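Local coordinates for protein exoenzyme S (Pseudomonas aeruginosa, PDB 6GN8) that probably acts as a secreted virulence toxin with ADP-ribosyltransferase and GTPase-activating activities, the chain here carrying its ADP-ribosyltransferase part, at residues Q104-F109 with T135-G140; T149-F154 with T194-E199. The protein carries 2 engineered substitutions. All blocks are in the same frame, centred on the assembly; numbering follows the deposited sequence.

Contact 1 (Q104-F109 with T135-G140); sequences QVVKTF and TSLNPG
Pro139 sets its CB over one face of the Phe109 ring, 4.3 Å from the ring centroid and 21° off its normal, a CH-pi contact offset toward the rim. The same proline brings CG to 3.6 Å from Phe109 CE2. At the ring edge, near its plane, the carbonyl oxygen of Leu137 lies 3.6 Å from Phe109 CE2. With CG of Phe109 beside its own N (chi1 -42°), the ring is carried toward the turn that follows Ser136. The backbones meet in one antiparallel hydrogen-bonded pair: Phe109 N to Ser136 O (2.8 Å, 158° at the hydrogen) and Ser136 N to Phe109 O (2.8 Å). Next to it Thr108 and Thr135 cross at about a right angle, their OG1 atoms 2.8 Å apart, a probable hydrogen bond; Thr135 OG1 is also hydrogen-bonded to Ile173 O. Leu137 turns its CD2 back to Val106 CG2 (3.8 Å). Ser136 OG is hydrogen-bonded to Ala170 O. Thr135 and Ser136 probably belong to the Ser-Thr-Ser strand of arginine-type ADP-ribosyltransferases. The single bridge thus joins outer strands of two sheets: 106-112, which pairs antiparallel with 149-155 in the five-stranded mixed sheet, and 133-136, which pairs antiparallel with 172-175 in the three-stranded one.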
ATOM      1  N   GLN C 104     -15.181  18.928  11.042  1.00 76.07           N
ATOM      2  CA  GLN C 104     -14.435  18.870   9.781  1.00 72.80           C
ATOM      3  C   GLN C 104     -13.048  19.510   9.941  1.00 69.46           C
ATOM      4  O   GLN C 104     -12.820  20.302  10.857  1.00 67.49           O
ATOM      5  CB  GLN C 104     -15.208  19.550   8.627  1.00 74.30           C
ATOM      6  CG  GLN C 104     -16.447  18.796   8.141  1.00101.04           C
ATOM      7  CD  GLN C 104     -17.636  19.696   7.833  1.00128.01           C
ATOM      8  OE1 GLN C 104     -17.660  20.896   8.144  1.00122.02           O
ATOM      9  NE2 GLN C 104     -18.670  19.126   7.227  1.00124.84           N
ATOM     10  N   VAL C 105     -12.126  19.119   9.050  1.00 61.66           N
ATOM     11  CA  VAL C 105     -10.755  19.610   8.958  1.00 58.46           C
ATOM     12  C   VAL C 105     -10.848  21.016   8.373  1.00 59.24           C
ATOM     13  O   VAL C 105     -11.646  21.258   7.447  1.00 59.62           O
ATOM     14  CB  VAL C 105      -9.875  18.641   8.104  1.00 61.27           C
ATOM     15  CG1 VAL C 105      -8.509  19.222   7.792  1.00 58.81           C
ATOM     16  CG2 VAL C 105      -9.720  17.305   8.805  1.00 62.75           C
ATOM     17  N   VAL C 106     -10.096  21.962   8.964  1.00 50.02           N
ATOM     18  CA  VAL C 106     -10.131  23.308   8.454  1.00 47.40           C
ATOM     19  C   VAL C 106      -8.714  23.684   7.923  1.00 48.65           C
ATOM     20  O   VAL C 106      -7.690  23.319   8.510  1.00 45.88           O
ATOM     21  CB  VAL C 106     -10.754  24.326   9.464  1.00 51.00           C
ATOM     22  CG1 VAL C 106      -9.862  24.585  10.662  1.00 49.31           C
ATOM     23  CG2 VAL C 106     -11.128  25.638   8.779  1.00 50.97           C
ATOM     24  N   LYS C 107      -8.693  24.368   6.757  1.00 45.30           N
ATOM     25  CA  LYS C 107      -7.492  24.863   6.122  1.00 43.23           C
ATOM     26  C   LYS C 107      -7.313  26.339   6.481  1.00 47.50           C
ATOM     27  O   LYS C 107      -8.191  27.170   6.178  1.00 48.22           O
ATOM     28  CB  LYS C 107      -7.556  24.658   4.611  1.00 44.53           C
ATOM     29  CG  LYS C 107      -6.368  25.259   3.825  1.00 46.03           C
ATOM     30  CD  LYS C 107      -6.486  24.987   2.306  1.00 49.37           C
ATOM     31  CE  LYS C 107      -7.724  25.604   1.696  1.00 38.75           C
ATOM     32  NZ  LYS C 107      -7.863  25.289   0.253  1.00 44.19           N
ATOM     33  N   THR C 108      -6.160  26.667   7.099  1.00 42.38           N
ATOM     34  CA  THR C 108      -5.838  28.052   7.486  1.00 42.01           C
ATOM     35  C   THR C 108      -4.423  28.389   7.050  1.00 44.69           C
ATOM     36  O   THR C 108      -3.655  27.504   6.671  1.00 43.39           O
ATOM     37  CB  THR C 108      -6.050  28.297   8.984  1.00 47.53           C
ATOM     38  OG1 THR C 108      -5.195  27.434   9.737  1.00 45.27           O
ATOM     39  CG2 THR C 108      -7.518  28.158   9.424  1.00 43.49           C
ATOM     40  N   PHE C 109      -4.093  29.674   7.069  1.00 42.30           N
ATOM     41  CA  PHE C 109      -2.833  30.179   6.540  1.00 41.56           C
ATOM     42  C   PHE C 109      -2.117  31.008   7.552  1.00 47.16           C
ATOM     43  O   PHE C 109      -2.731  31.581   8.460  1.00 46.39           O
ATOM     44  CB  PHE C 109      -3.100  30.985   5.251  1.00 43.59           C
ATOM     45  CG  PHE C 109      -4.132  30.304   4.364  1.00 45.76           C
ATOM     46  CD1 PHE C 109      -3.790  29.193   3.598  1.00 47.13           C
ATOM     47  CD2 PHE C 109      -5.475  30.690   4.405  1.00 47.21           C
ATOM     48  CE1 PHE C 109      -4.754  28.522   2.853  1.00 47.34           C
ATOM     49  CE2 PHE C 109      -6.433  30.014   3.654  1.00 49.16           C
ATOM     50  CZ  PHE C 109      -6.062  28.952   2.870  1.00 47.00           C
ATOM     51  N   THR C 135      -3.523  31.495  13.093  1.00 41.87           N
ATOM     52  CA  THR C 135      -3.644  31.239  11.672  1.00 40.82           C
ATOM     53  C   THR C 135      -4.869  32.042  11.238  1.00 44.35           C
ATOM     54  O   THR C 135      -5.630  32.518  12.093  1.00 43.71           O
ATOM     55  CB  THR C 135      -3.706  29.730  11.366  1.00 44.20           C
ATOM     56  OG1 THR C 135      -4.938  29.213  11.819  1.00 45.36           O
ATOM     57  CG2 THR C 135      -2.560  28.923  11.975  1.00 40.11           C
ATOM     58  N   SER C 136      -5.034  32.235   9.935  1.00 40.23           N
ATOM     59  CA  SER C 136      -6.130  33.010   9.392  1.00 40.48           C
ATOM     60  C   SER C 136      -6.835  32.198   8.286  1.00 44.97           C
ATOM     61  O   SER C 136      -6.163  31.483   7.549  1.00 43.87           O
ATOM     62  CB  SER C 136      -5.577  34.335   8.861  1.00 43.09           C
ATOM     63  OG  SER C 136      -6.243  34.844   7.711  1.00 54.99           O
ATOM     64  N   LEU C 137      -8.170  32.339   8.162  1.00 43.78           N
ATOM     65  CA  LEU C 137      -8.996  31.718   7.100  1.00 45.13           C
ATOM     66  C   LEU C 137      -8.872  32.506   5.807  1.00 54.78           C
ATOM     67  O   LEU C 137      -9.216  32.006   4.747  1.00 55.25           O
ATOM     68  CB  LEU C 137     -10.483  31.647   7.491  1.00 45.73           C
ATOM     69  CG  LEU C 137     -10.974  30.435   8.257  1.00 49.85           C
ATOM     70  CD1 LEU C 137     -12.350  30.677   8.783  1.00 50.97           C
ATOM     71  CD2 LEU C 137     -10.984  29.175   7.389  1.00 48.53           C
ATOM     72  N   ASN C 138      -8.400  33.749   5.916  1.00 56.06           N
ATOM     73  CA  ASN C 138      -8.182  34.696   4.827  1.00 58.30           C
ATOM     74  C   ASN C 138      -6.770  34.461   4.198  1.00 66.85           C
ATOM     75  O   ASN C 138      -5.789  34.730   4.892  1.00 67.29           O
ATOM     76  CB  ASN C 138      -8.322  36.114   5.413  1.00 54.02           C
ATOM     77  CG  ASN C 138      -8.520  37.218   4.432  1.00 84.27           C
ATOM     78  OD1 ASN C 138      -7.972  37.216   3.324  1.00 88.20           O
ATOM     79  ND2 ASN C 138      -9.301  38.210   4.837  1.00 73.67           N
ATOM     80  N   PRO C 139      -6.612  33.948   2.939  1.00 67.49           N
ATOM     81  CA  PRO C 139      -5.241  33.721   2.401  1.00 68.99           C
ATOM     82  C   PRO C 139      -4.429  35.015   2.187  1.00 82.12           C
ATOM     83  O   PRO C 139      -3.201  34.997   2.302  1.00 80.66           O
ATOM     84  CB  PRO C 139      -5.479  32.998   1.058  1.00 69.52           C
ATOM     85  CG  PRO C 139      -6.911  32.546   1.087  1.00 73.78           C
ATOM     86  CD  PRO C 139      -7.638  33.544   1.954  1.00 69.82           C
ATOM     87  N   GLY C 140      -5.138  36.117   1.905  1.00 86.19           N
ATOM     88  CA  GLY C 140      -4.584  37.438   1.627  1.00 88.91           C
ATOM     89  C   GLY C 140      -3.783  38.071   2.744  1.00 98.97           C
ATOM     90  O   GLY C 140      -2.629  38.463   2.525  1.00 98.75           O
TER

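Contact 2 (T149-F154 with T194-E199); sequences TISTVF and TRRVLE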
ATOM      1  N   THR C 149       8.321  32.980   5.819  1.00 52.56           N
ATOM      2  CA  THR C 149       7.818  31.610   5.889  1.00 50.88           C
ATOM      3  C   THR C 149       6.281  31.667   5.788  1.00 51.30           C
ATOM      4  O   THR C 149       5.632  32.334   6.602  1.00 49.86           O
ATOM      5  CB  THR C 149       8.324  30.778   7.100  1.00 59.50           C
ATOM      6  OG1 THR C 149       7.607  31.113   8.269  1.00 69.92           O
ATOM      7  CG2 THR C 149       9.823  30.861   7.337  1.00 52.00           C
ATOM      8  N   ILE C 150       5.727  31.032   4.730  1.00 45.74           N
ATOM      9  CA  ILE C 150       4.283  30.934   4.439  1.00 45.89           C
ATOM     10  C   ILE C 150       3.844  29.475   4.695  1.00 48.92           C
ATOM     11  O   ILE C 150       4.445  28.570   4.112  1.00 48.95           O
ATOM     12  CB  ILE C 150       3.920  31.391   2.990  1.00 49.32           C
ATOM     13  CG1 ILE C 150       4.401  32.815   2.653  1.00 50.50           C
ATOM     14  CG2 ILE C 150       2.413  31.257   2.721  1.00 51.47           C
ATOM     15  CD1 ILE C 150       3.819  33.903   3.559  1.00 66.46           C
ATOM     16  N   SER C 151       2.818  29.255   5.574  1.00 43.33           N
ATOM     17  CA  SER C 151       2.311  27.928   5.952  1.00 42.23           C
ATOM     18  C   SER C 151       0.837  27.739   5.631  1.00 44.01           C
ATOM     19  O   SER C 151       0.042  28.664   5.743  1.00 42.84           O
ATOM     20  CB  SER C 151       2.508  27.674   7.444  1.00 45.93           C
ATOM     21  OG  SER C 151       3.840  27.883   7.877  1.00 52.89           O
ATOM     22  N   THR C 152       0.479  26.513   5.262  1.00 39.63           N
ATOM     23  CA  THR C 152      -0.891  26.063   5.061  1.00 39.60           C
ATOM     24  C   THR C 152      -1.064  25.011   6.148  1.00 43.14           C
ATOM     25  O   THR C 152      -0.261  24.073   6.251  1.00 42.05           O
ATOM     26  CB  THR C 152      -1.145  25.604   3.615  1.00 42.39           C
ATOM     27  OG1 THR C 152      -0.790  26.657   2.734  1.00 37.94           O
ATOM     28  CG2 THR C 152      -2.573  25.205   3.368  1.00 36.24           C
ATOM     29  N   VAL C 153      -2.076  25.214   7.004  1.00 39.13           N
ATOM     30  CA  VAL C 153      -2.318  24.414   8.192  1.00 38.32           C
ATOM     31  C   VAL C 153      -3.637  23.675   8.050  1.00 44.27           C
ATOM     32  O   VAL C 153      -4.652  24.250   7.636  1.00 44.39           O
ATOM     33  CB  VAL C 153      -2.299  25.351   9.466  1.00 41.57           C
ATOM     34  CG1 VAL C 153      -2.420  24.568  10.774  1.00 41.92           C
ATOM     35  CG2 VAL C 153      -1.069  26.265   9.499  1.00 39.64           C
ATOM     36  N   PHE C 154      -3.625  22.401   8.454  1.00 42.58           N
ATOM     37  CA  PHE C 154      -4.819  21.538   8.503  1.00 42.58           C
ATOM     38  C   PHE C 154      -4.999  21.040   9.924  1.00 48.86           C
ATOM     39  O   PHE C 154      -4.070  20.453  10.489  1.00 48.47           O
ATOM     40  CB  PHE C 154      -4.711  20.357   7.509  1.00 42.48           C
ATOM     41  CG  PHE C 154      -4.758  20.814   6.079  1.00 39.79           C
ATOM     42  CD1 PHE C 154      -5.976  21.005   5.434  1.00 41.78           C
ATOM     43  CD2 PHE C 154      -3.585  21.128   5.394  1.00 37.73           C
ATOM     44  CE1 PHE C 154      -6.020  21.436   4.102  1.00 41.49           C
ATOM     45  CE2 PHE C 154      -3.625  21.580   4.078  1.00 39.12           C
ATOM     46  CZ  PHE C 154      -4.843  21.733   3.437  1.00 38.21           C
ATOM     47  N   THR C 194      10.106  30.233   2.210  1.00 40.46           N
ATOM     48  CA  THR C 194       9.835  28.899   2.733  1.00 41.19           C
ATOM     49  C   THR C 194       8.305  28.704   2.683  1.00 45.00           C
ATOM     50  O   THR C 194       7.556  29.532   3.200  1.00 45.06           O
ATOM     51  CB  THR C 194      10.447  28.711   4.145  1.00 44.76           C
ATOM     52  OG1 THR C 194      11.866  28.811   4.020  1.00 46.86           O
ATOM     53  CG2 THR C 194      10.100  27.339   4.757  1.00 35.06           C
ATOM     54  N   ARG C 195       7.880  27.656   2.002  1.00 40.31           N
ATOM     55  CA  ARG C 195       6.493  27.288   1.762  1.00 40.38           C
ATOM     56  C   ARG C 195       6.268  25.947   2.406  1.00 43.78           C
ATOM     57  O   ARG C 195       6.880  24.952   1.999  1.00 42.39           O
ATOM     58  CB  ARG C 195       6.206  27.268   0.255  1.00 39.30           C
ATOM     59  CG  ARG C 195       6.625  28.562  -0.441  1.00 44.40           C
ATOM     60  CD  ARG C 195       5.414  29.359  -0.757  1.00 43.70           C
ATOM     61  NE  ARG C 195       5.705  30.688  -1.270  1.00 44.75           N
ATOM     62  CZ  ARG C 195       4.764  31.604  -1.438  1.00 54.96           C
ATOM     63  NH1 ARG C 195       5.076  32.808  -1.893  1.00 49.32           N
ATOM     64  NH2 ARG C 195       3.503  31.328  -1.145  1.00 44.09           N
ATOM     65  N   ARG C 196       5.428  25.940   3.467  1.00 40.22           N
ATOM     66  CA  ARG C 196       5.217  24.781   4.318  1.00 40.13           C
ATOM     67  C   ARG C 196       3.778  24.341   4.400  1.00 44.83           C
ATOM     68  O   ARG C 196       2.858  25.143   4.282  1.00 45.43           O
ATOM     69  CB  ARG C 196       5.723  25.081   5.763  1.00 42.46           C
ATOM     70  CG  ARG C 196       6.880  24.189   6.149  1.00 59.66           C
ATOM     71  CD  ARG C 196       7.233  24.171   7.619  1.00 67.13           C
ATOM     72  NE  ARG C 196       8.429  24.968   7.897  1.00 62.81           N
ATOM     73  CZ  ARG C 196       8.395  26.146   8.506  1.00 72.39           C
ATOM     74  NH1 ARG C 196       7.233  26.668   8.902  1.00 62.18           N
ATOM     75  NH2 ARG C 196       9.517  26.809   8.733  1.00 52.06           N
ATOM     76  N   VAL C 197       3.595  23.051   4.673  1.00 41.26           N
ATOM     77  CA  VAL C 197       2.287  22.462   4.903  1.00 40.83           C
ATOM     78  C   VAL C 197       2.367  21.761   6.258  1.00 45.43           C
ATOM     79  O   VAL C 197       3.234  20.905   6.462  1.00 46.07           O
ATOM     80  CB  VAL C 197       1.781  21.553   3.753  1.00 42.71           C
ATOM     81  CG1 VAL C 197       0.408  20.963   4.072  1.00 42.08           C
ATOM     82  CG2 VAL C 197       1.743  22.321   2.437  1.00 41.84           C
ATOM     83  N   LEU C 198       1.536  22.205   7.213  1.00 40.71           N
ATOM     84  CA  LEU C 198       1.523  21.616   8.553  1.00 40.81           C
ATOM     85  C   LEU C 198       0.216  20.937   8.804  1.00 43.79           C
ATOM     86  O   LEU C 198      -0.837  21.398   8.354  1.00 43.26           O
ATOM     87  CB  LEU C 198       1.743  22.665   9.659  1.00 41.41           C
ATOM     88  CG  LEU C 198       3.003  23.508   9.656  1.00 46.98           C
ATOM     89  CD1 LEU C 198       2.858  24.669  10.653  1.00 47.34           C
ATOM     90  CD2 LEU C 198       4.212  22.680  10.049  1.00 50.83           C
ATOM     91  N   GLU C 199       0.258  19.884   9.589  1.00 41.95           N
ATOM     92  CA  GLU C 199      -0.961  19.195   9.954  1.00 43.55           C
ATOM     93  C   GLU C 199      -0.939  18.888  11.457  1.00 52.43           C
ATOM     94  O   GLU C 199       0.108  18.518  11.982  1.00 52.78           O
ATOM     95  CB  GLU C 199      -1.110  17.926   9.100  1.00 44.55           C
ATOM     96  CG  GLU C 199      -2.172  16.964   9.575  1.00 48.96           C
ATOM     97  CD  GLU C 199      -2.036  15.578   8.979  1.00 58.97           C
ATOM     98  OE1 GLU C 199      -0.967  14.948   9.144  1.00 60.31           O
ATOM     99  OE2 GLU C 199      -3.010  15.120   8.346  1.00 57.18           O
TER
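Strands 149-154 and 194-199 run parallel, their axes 4.6 Å apart at closest approach and their N-to-C directions 21° apart, in unbroken register from Thr149 opposite Thr194 to Phe154 opposite Glu199. Five backbone bonds alternate in direction; the first, Ile150 N to Thr194 O at 2.8 Å, is nearly straight (168°), while the last, Phe154 N to Leu198 O, is longer at 3.0 Å. Arg196 is gripped through both its N and O, by Ile150 O and Thr152 N. On one face, Thr149 CG2 lies beside Thr194 CB at 3.9 Å, and Val153 CG2 approaches Leu198 CD1 at 4.4 Å. Between these pairs, Arg196 NH1 comes within 3.7 Å of Ser151 OG, but its charge is answered by a salt bridge to Asp116. On the other face, a bend at chi2 (-105°) swings the Arg195 guanidinium back beside Ile150, whose CB and CG1 lie over one face, toward its rim, while CG2 is 4.0 Å from NH2; Arg195 NE forms a salt bridge with Asp189. Val197 CG1 meets the Phe154 ring at its edge, 4.1 Å from CE2. Another protein chain also covers this face: its aromatic ring stacks on Phe154, and Glu199 OE2 is hydrogen-bonded to an aromatic side chain and salt-bridged to a basic one of that chain. Such a buried parallel pair inside a mixed sheet is consistent with the central strands of the ADP-ribosyltransferase fold.

How the contacts relate
From the N terminus, the helices up to residue 99 lead into strand 106-112, and contact 1 closes a loop of 25 residues when the chain returns at 135-140. Contact 2 opens only afterwards, at 149, and closes a second loop of 39 residues at 194-199, so the two are in series and neither encloses nor crosses the other. Their centres are 11 Å apart, yet they meet directly: Thr108 O is probably hydrogen-bonded to Val153 N at 2.8 Å, and Lys107 CB packs on Phe154 CE1 at 3.6 Å. Strands 106-112 and 149-155 are therefore sheet neighbours, and together the contacts connect the three-stranded sheet through 106-112 to the interior of the five-stranded one.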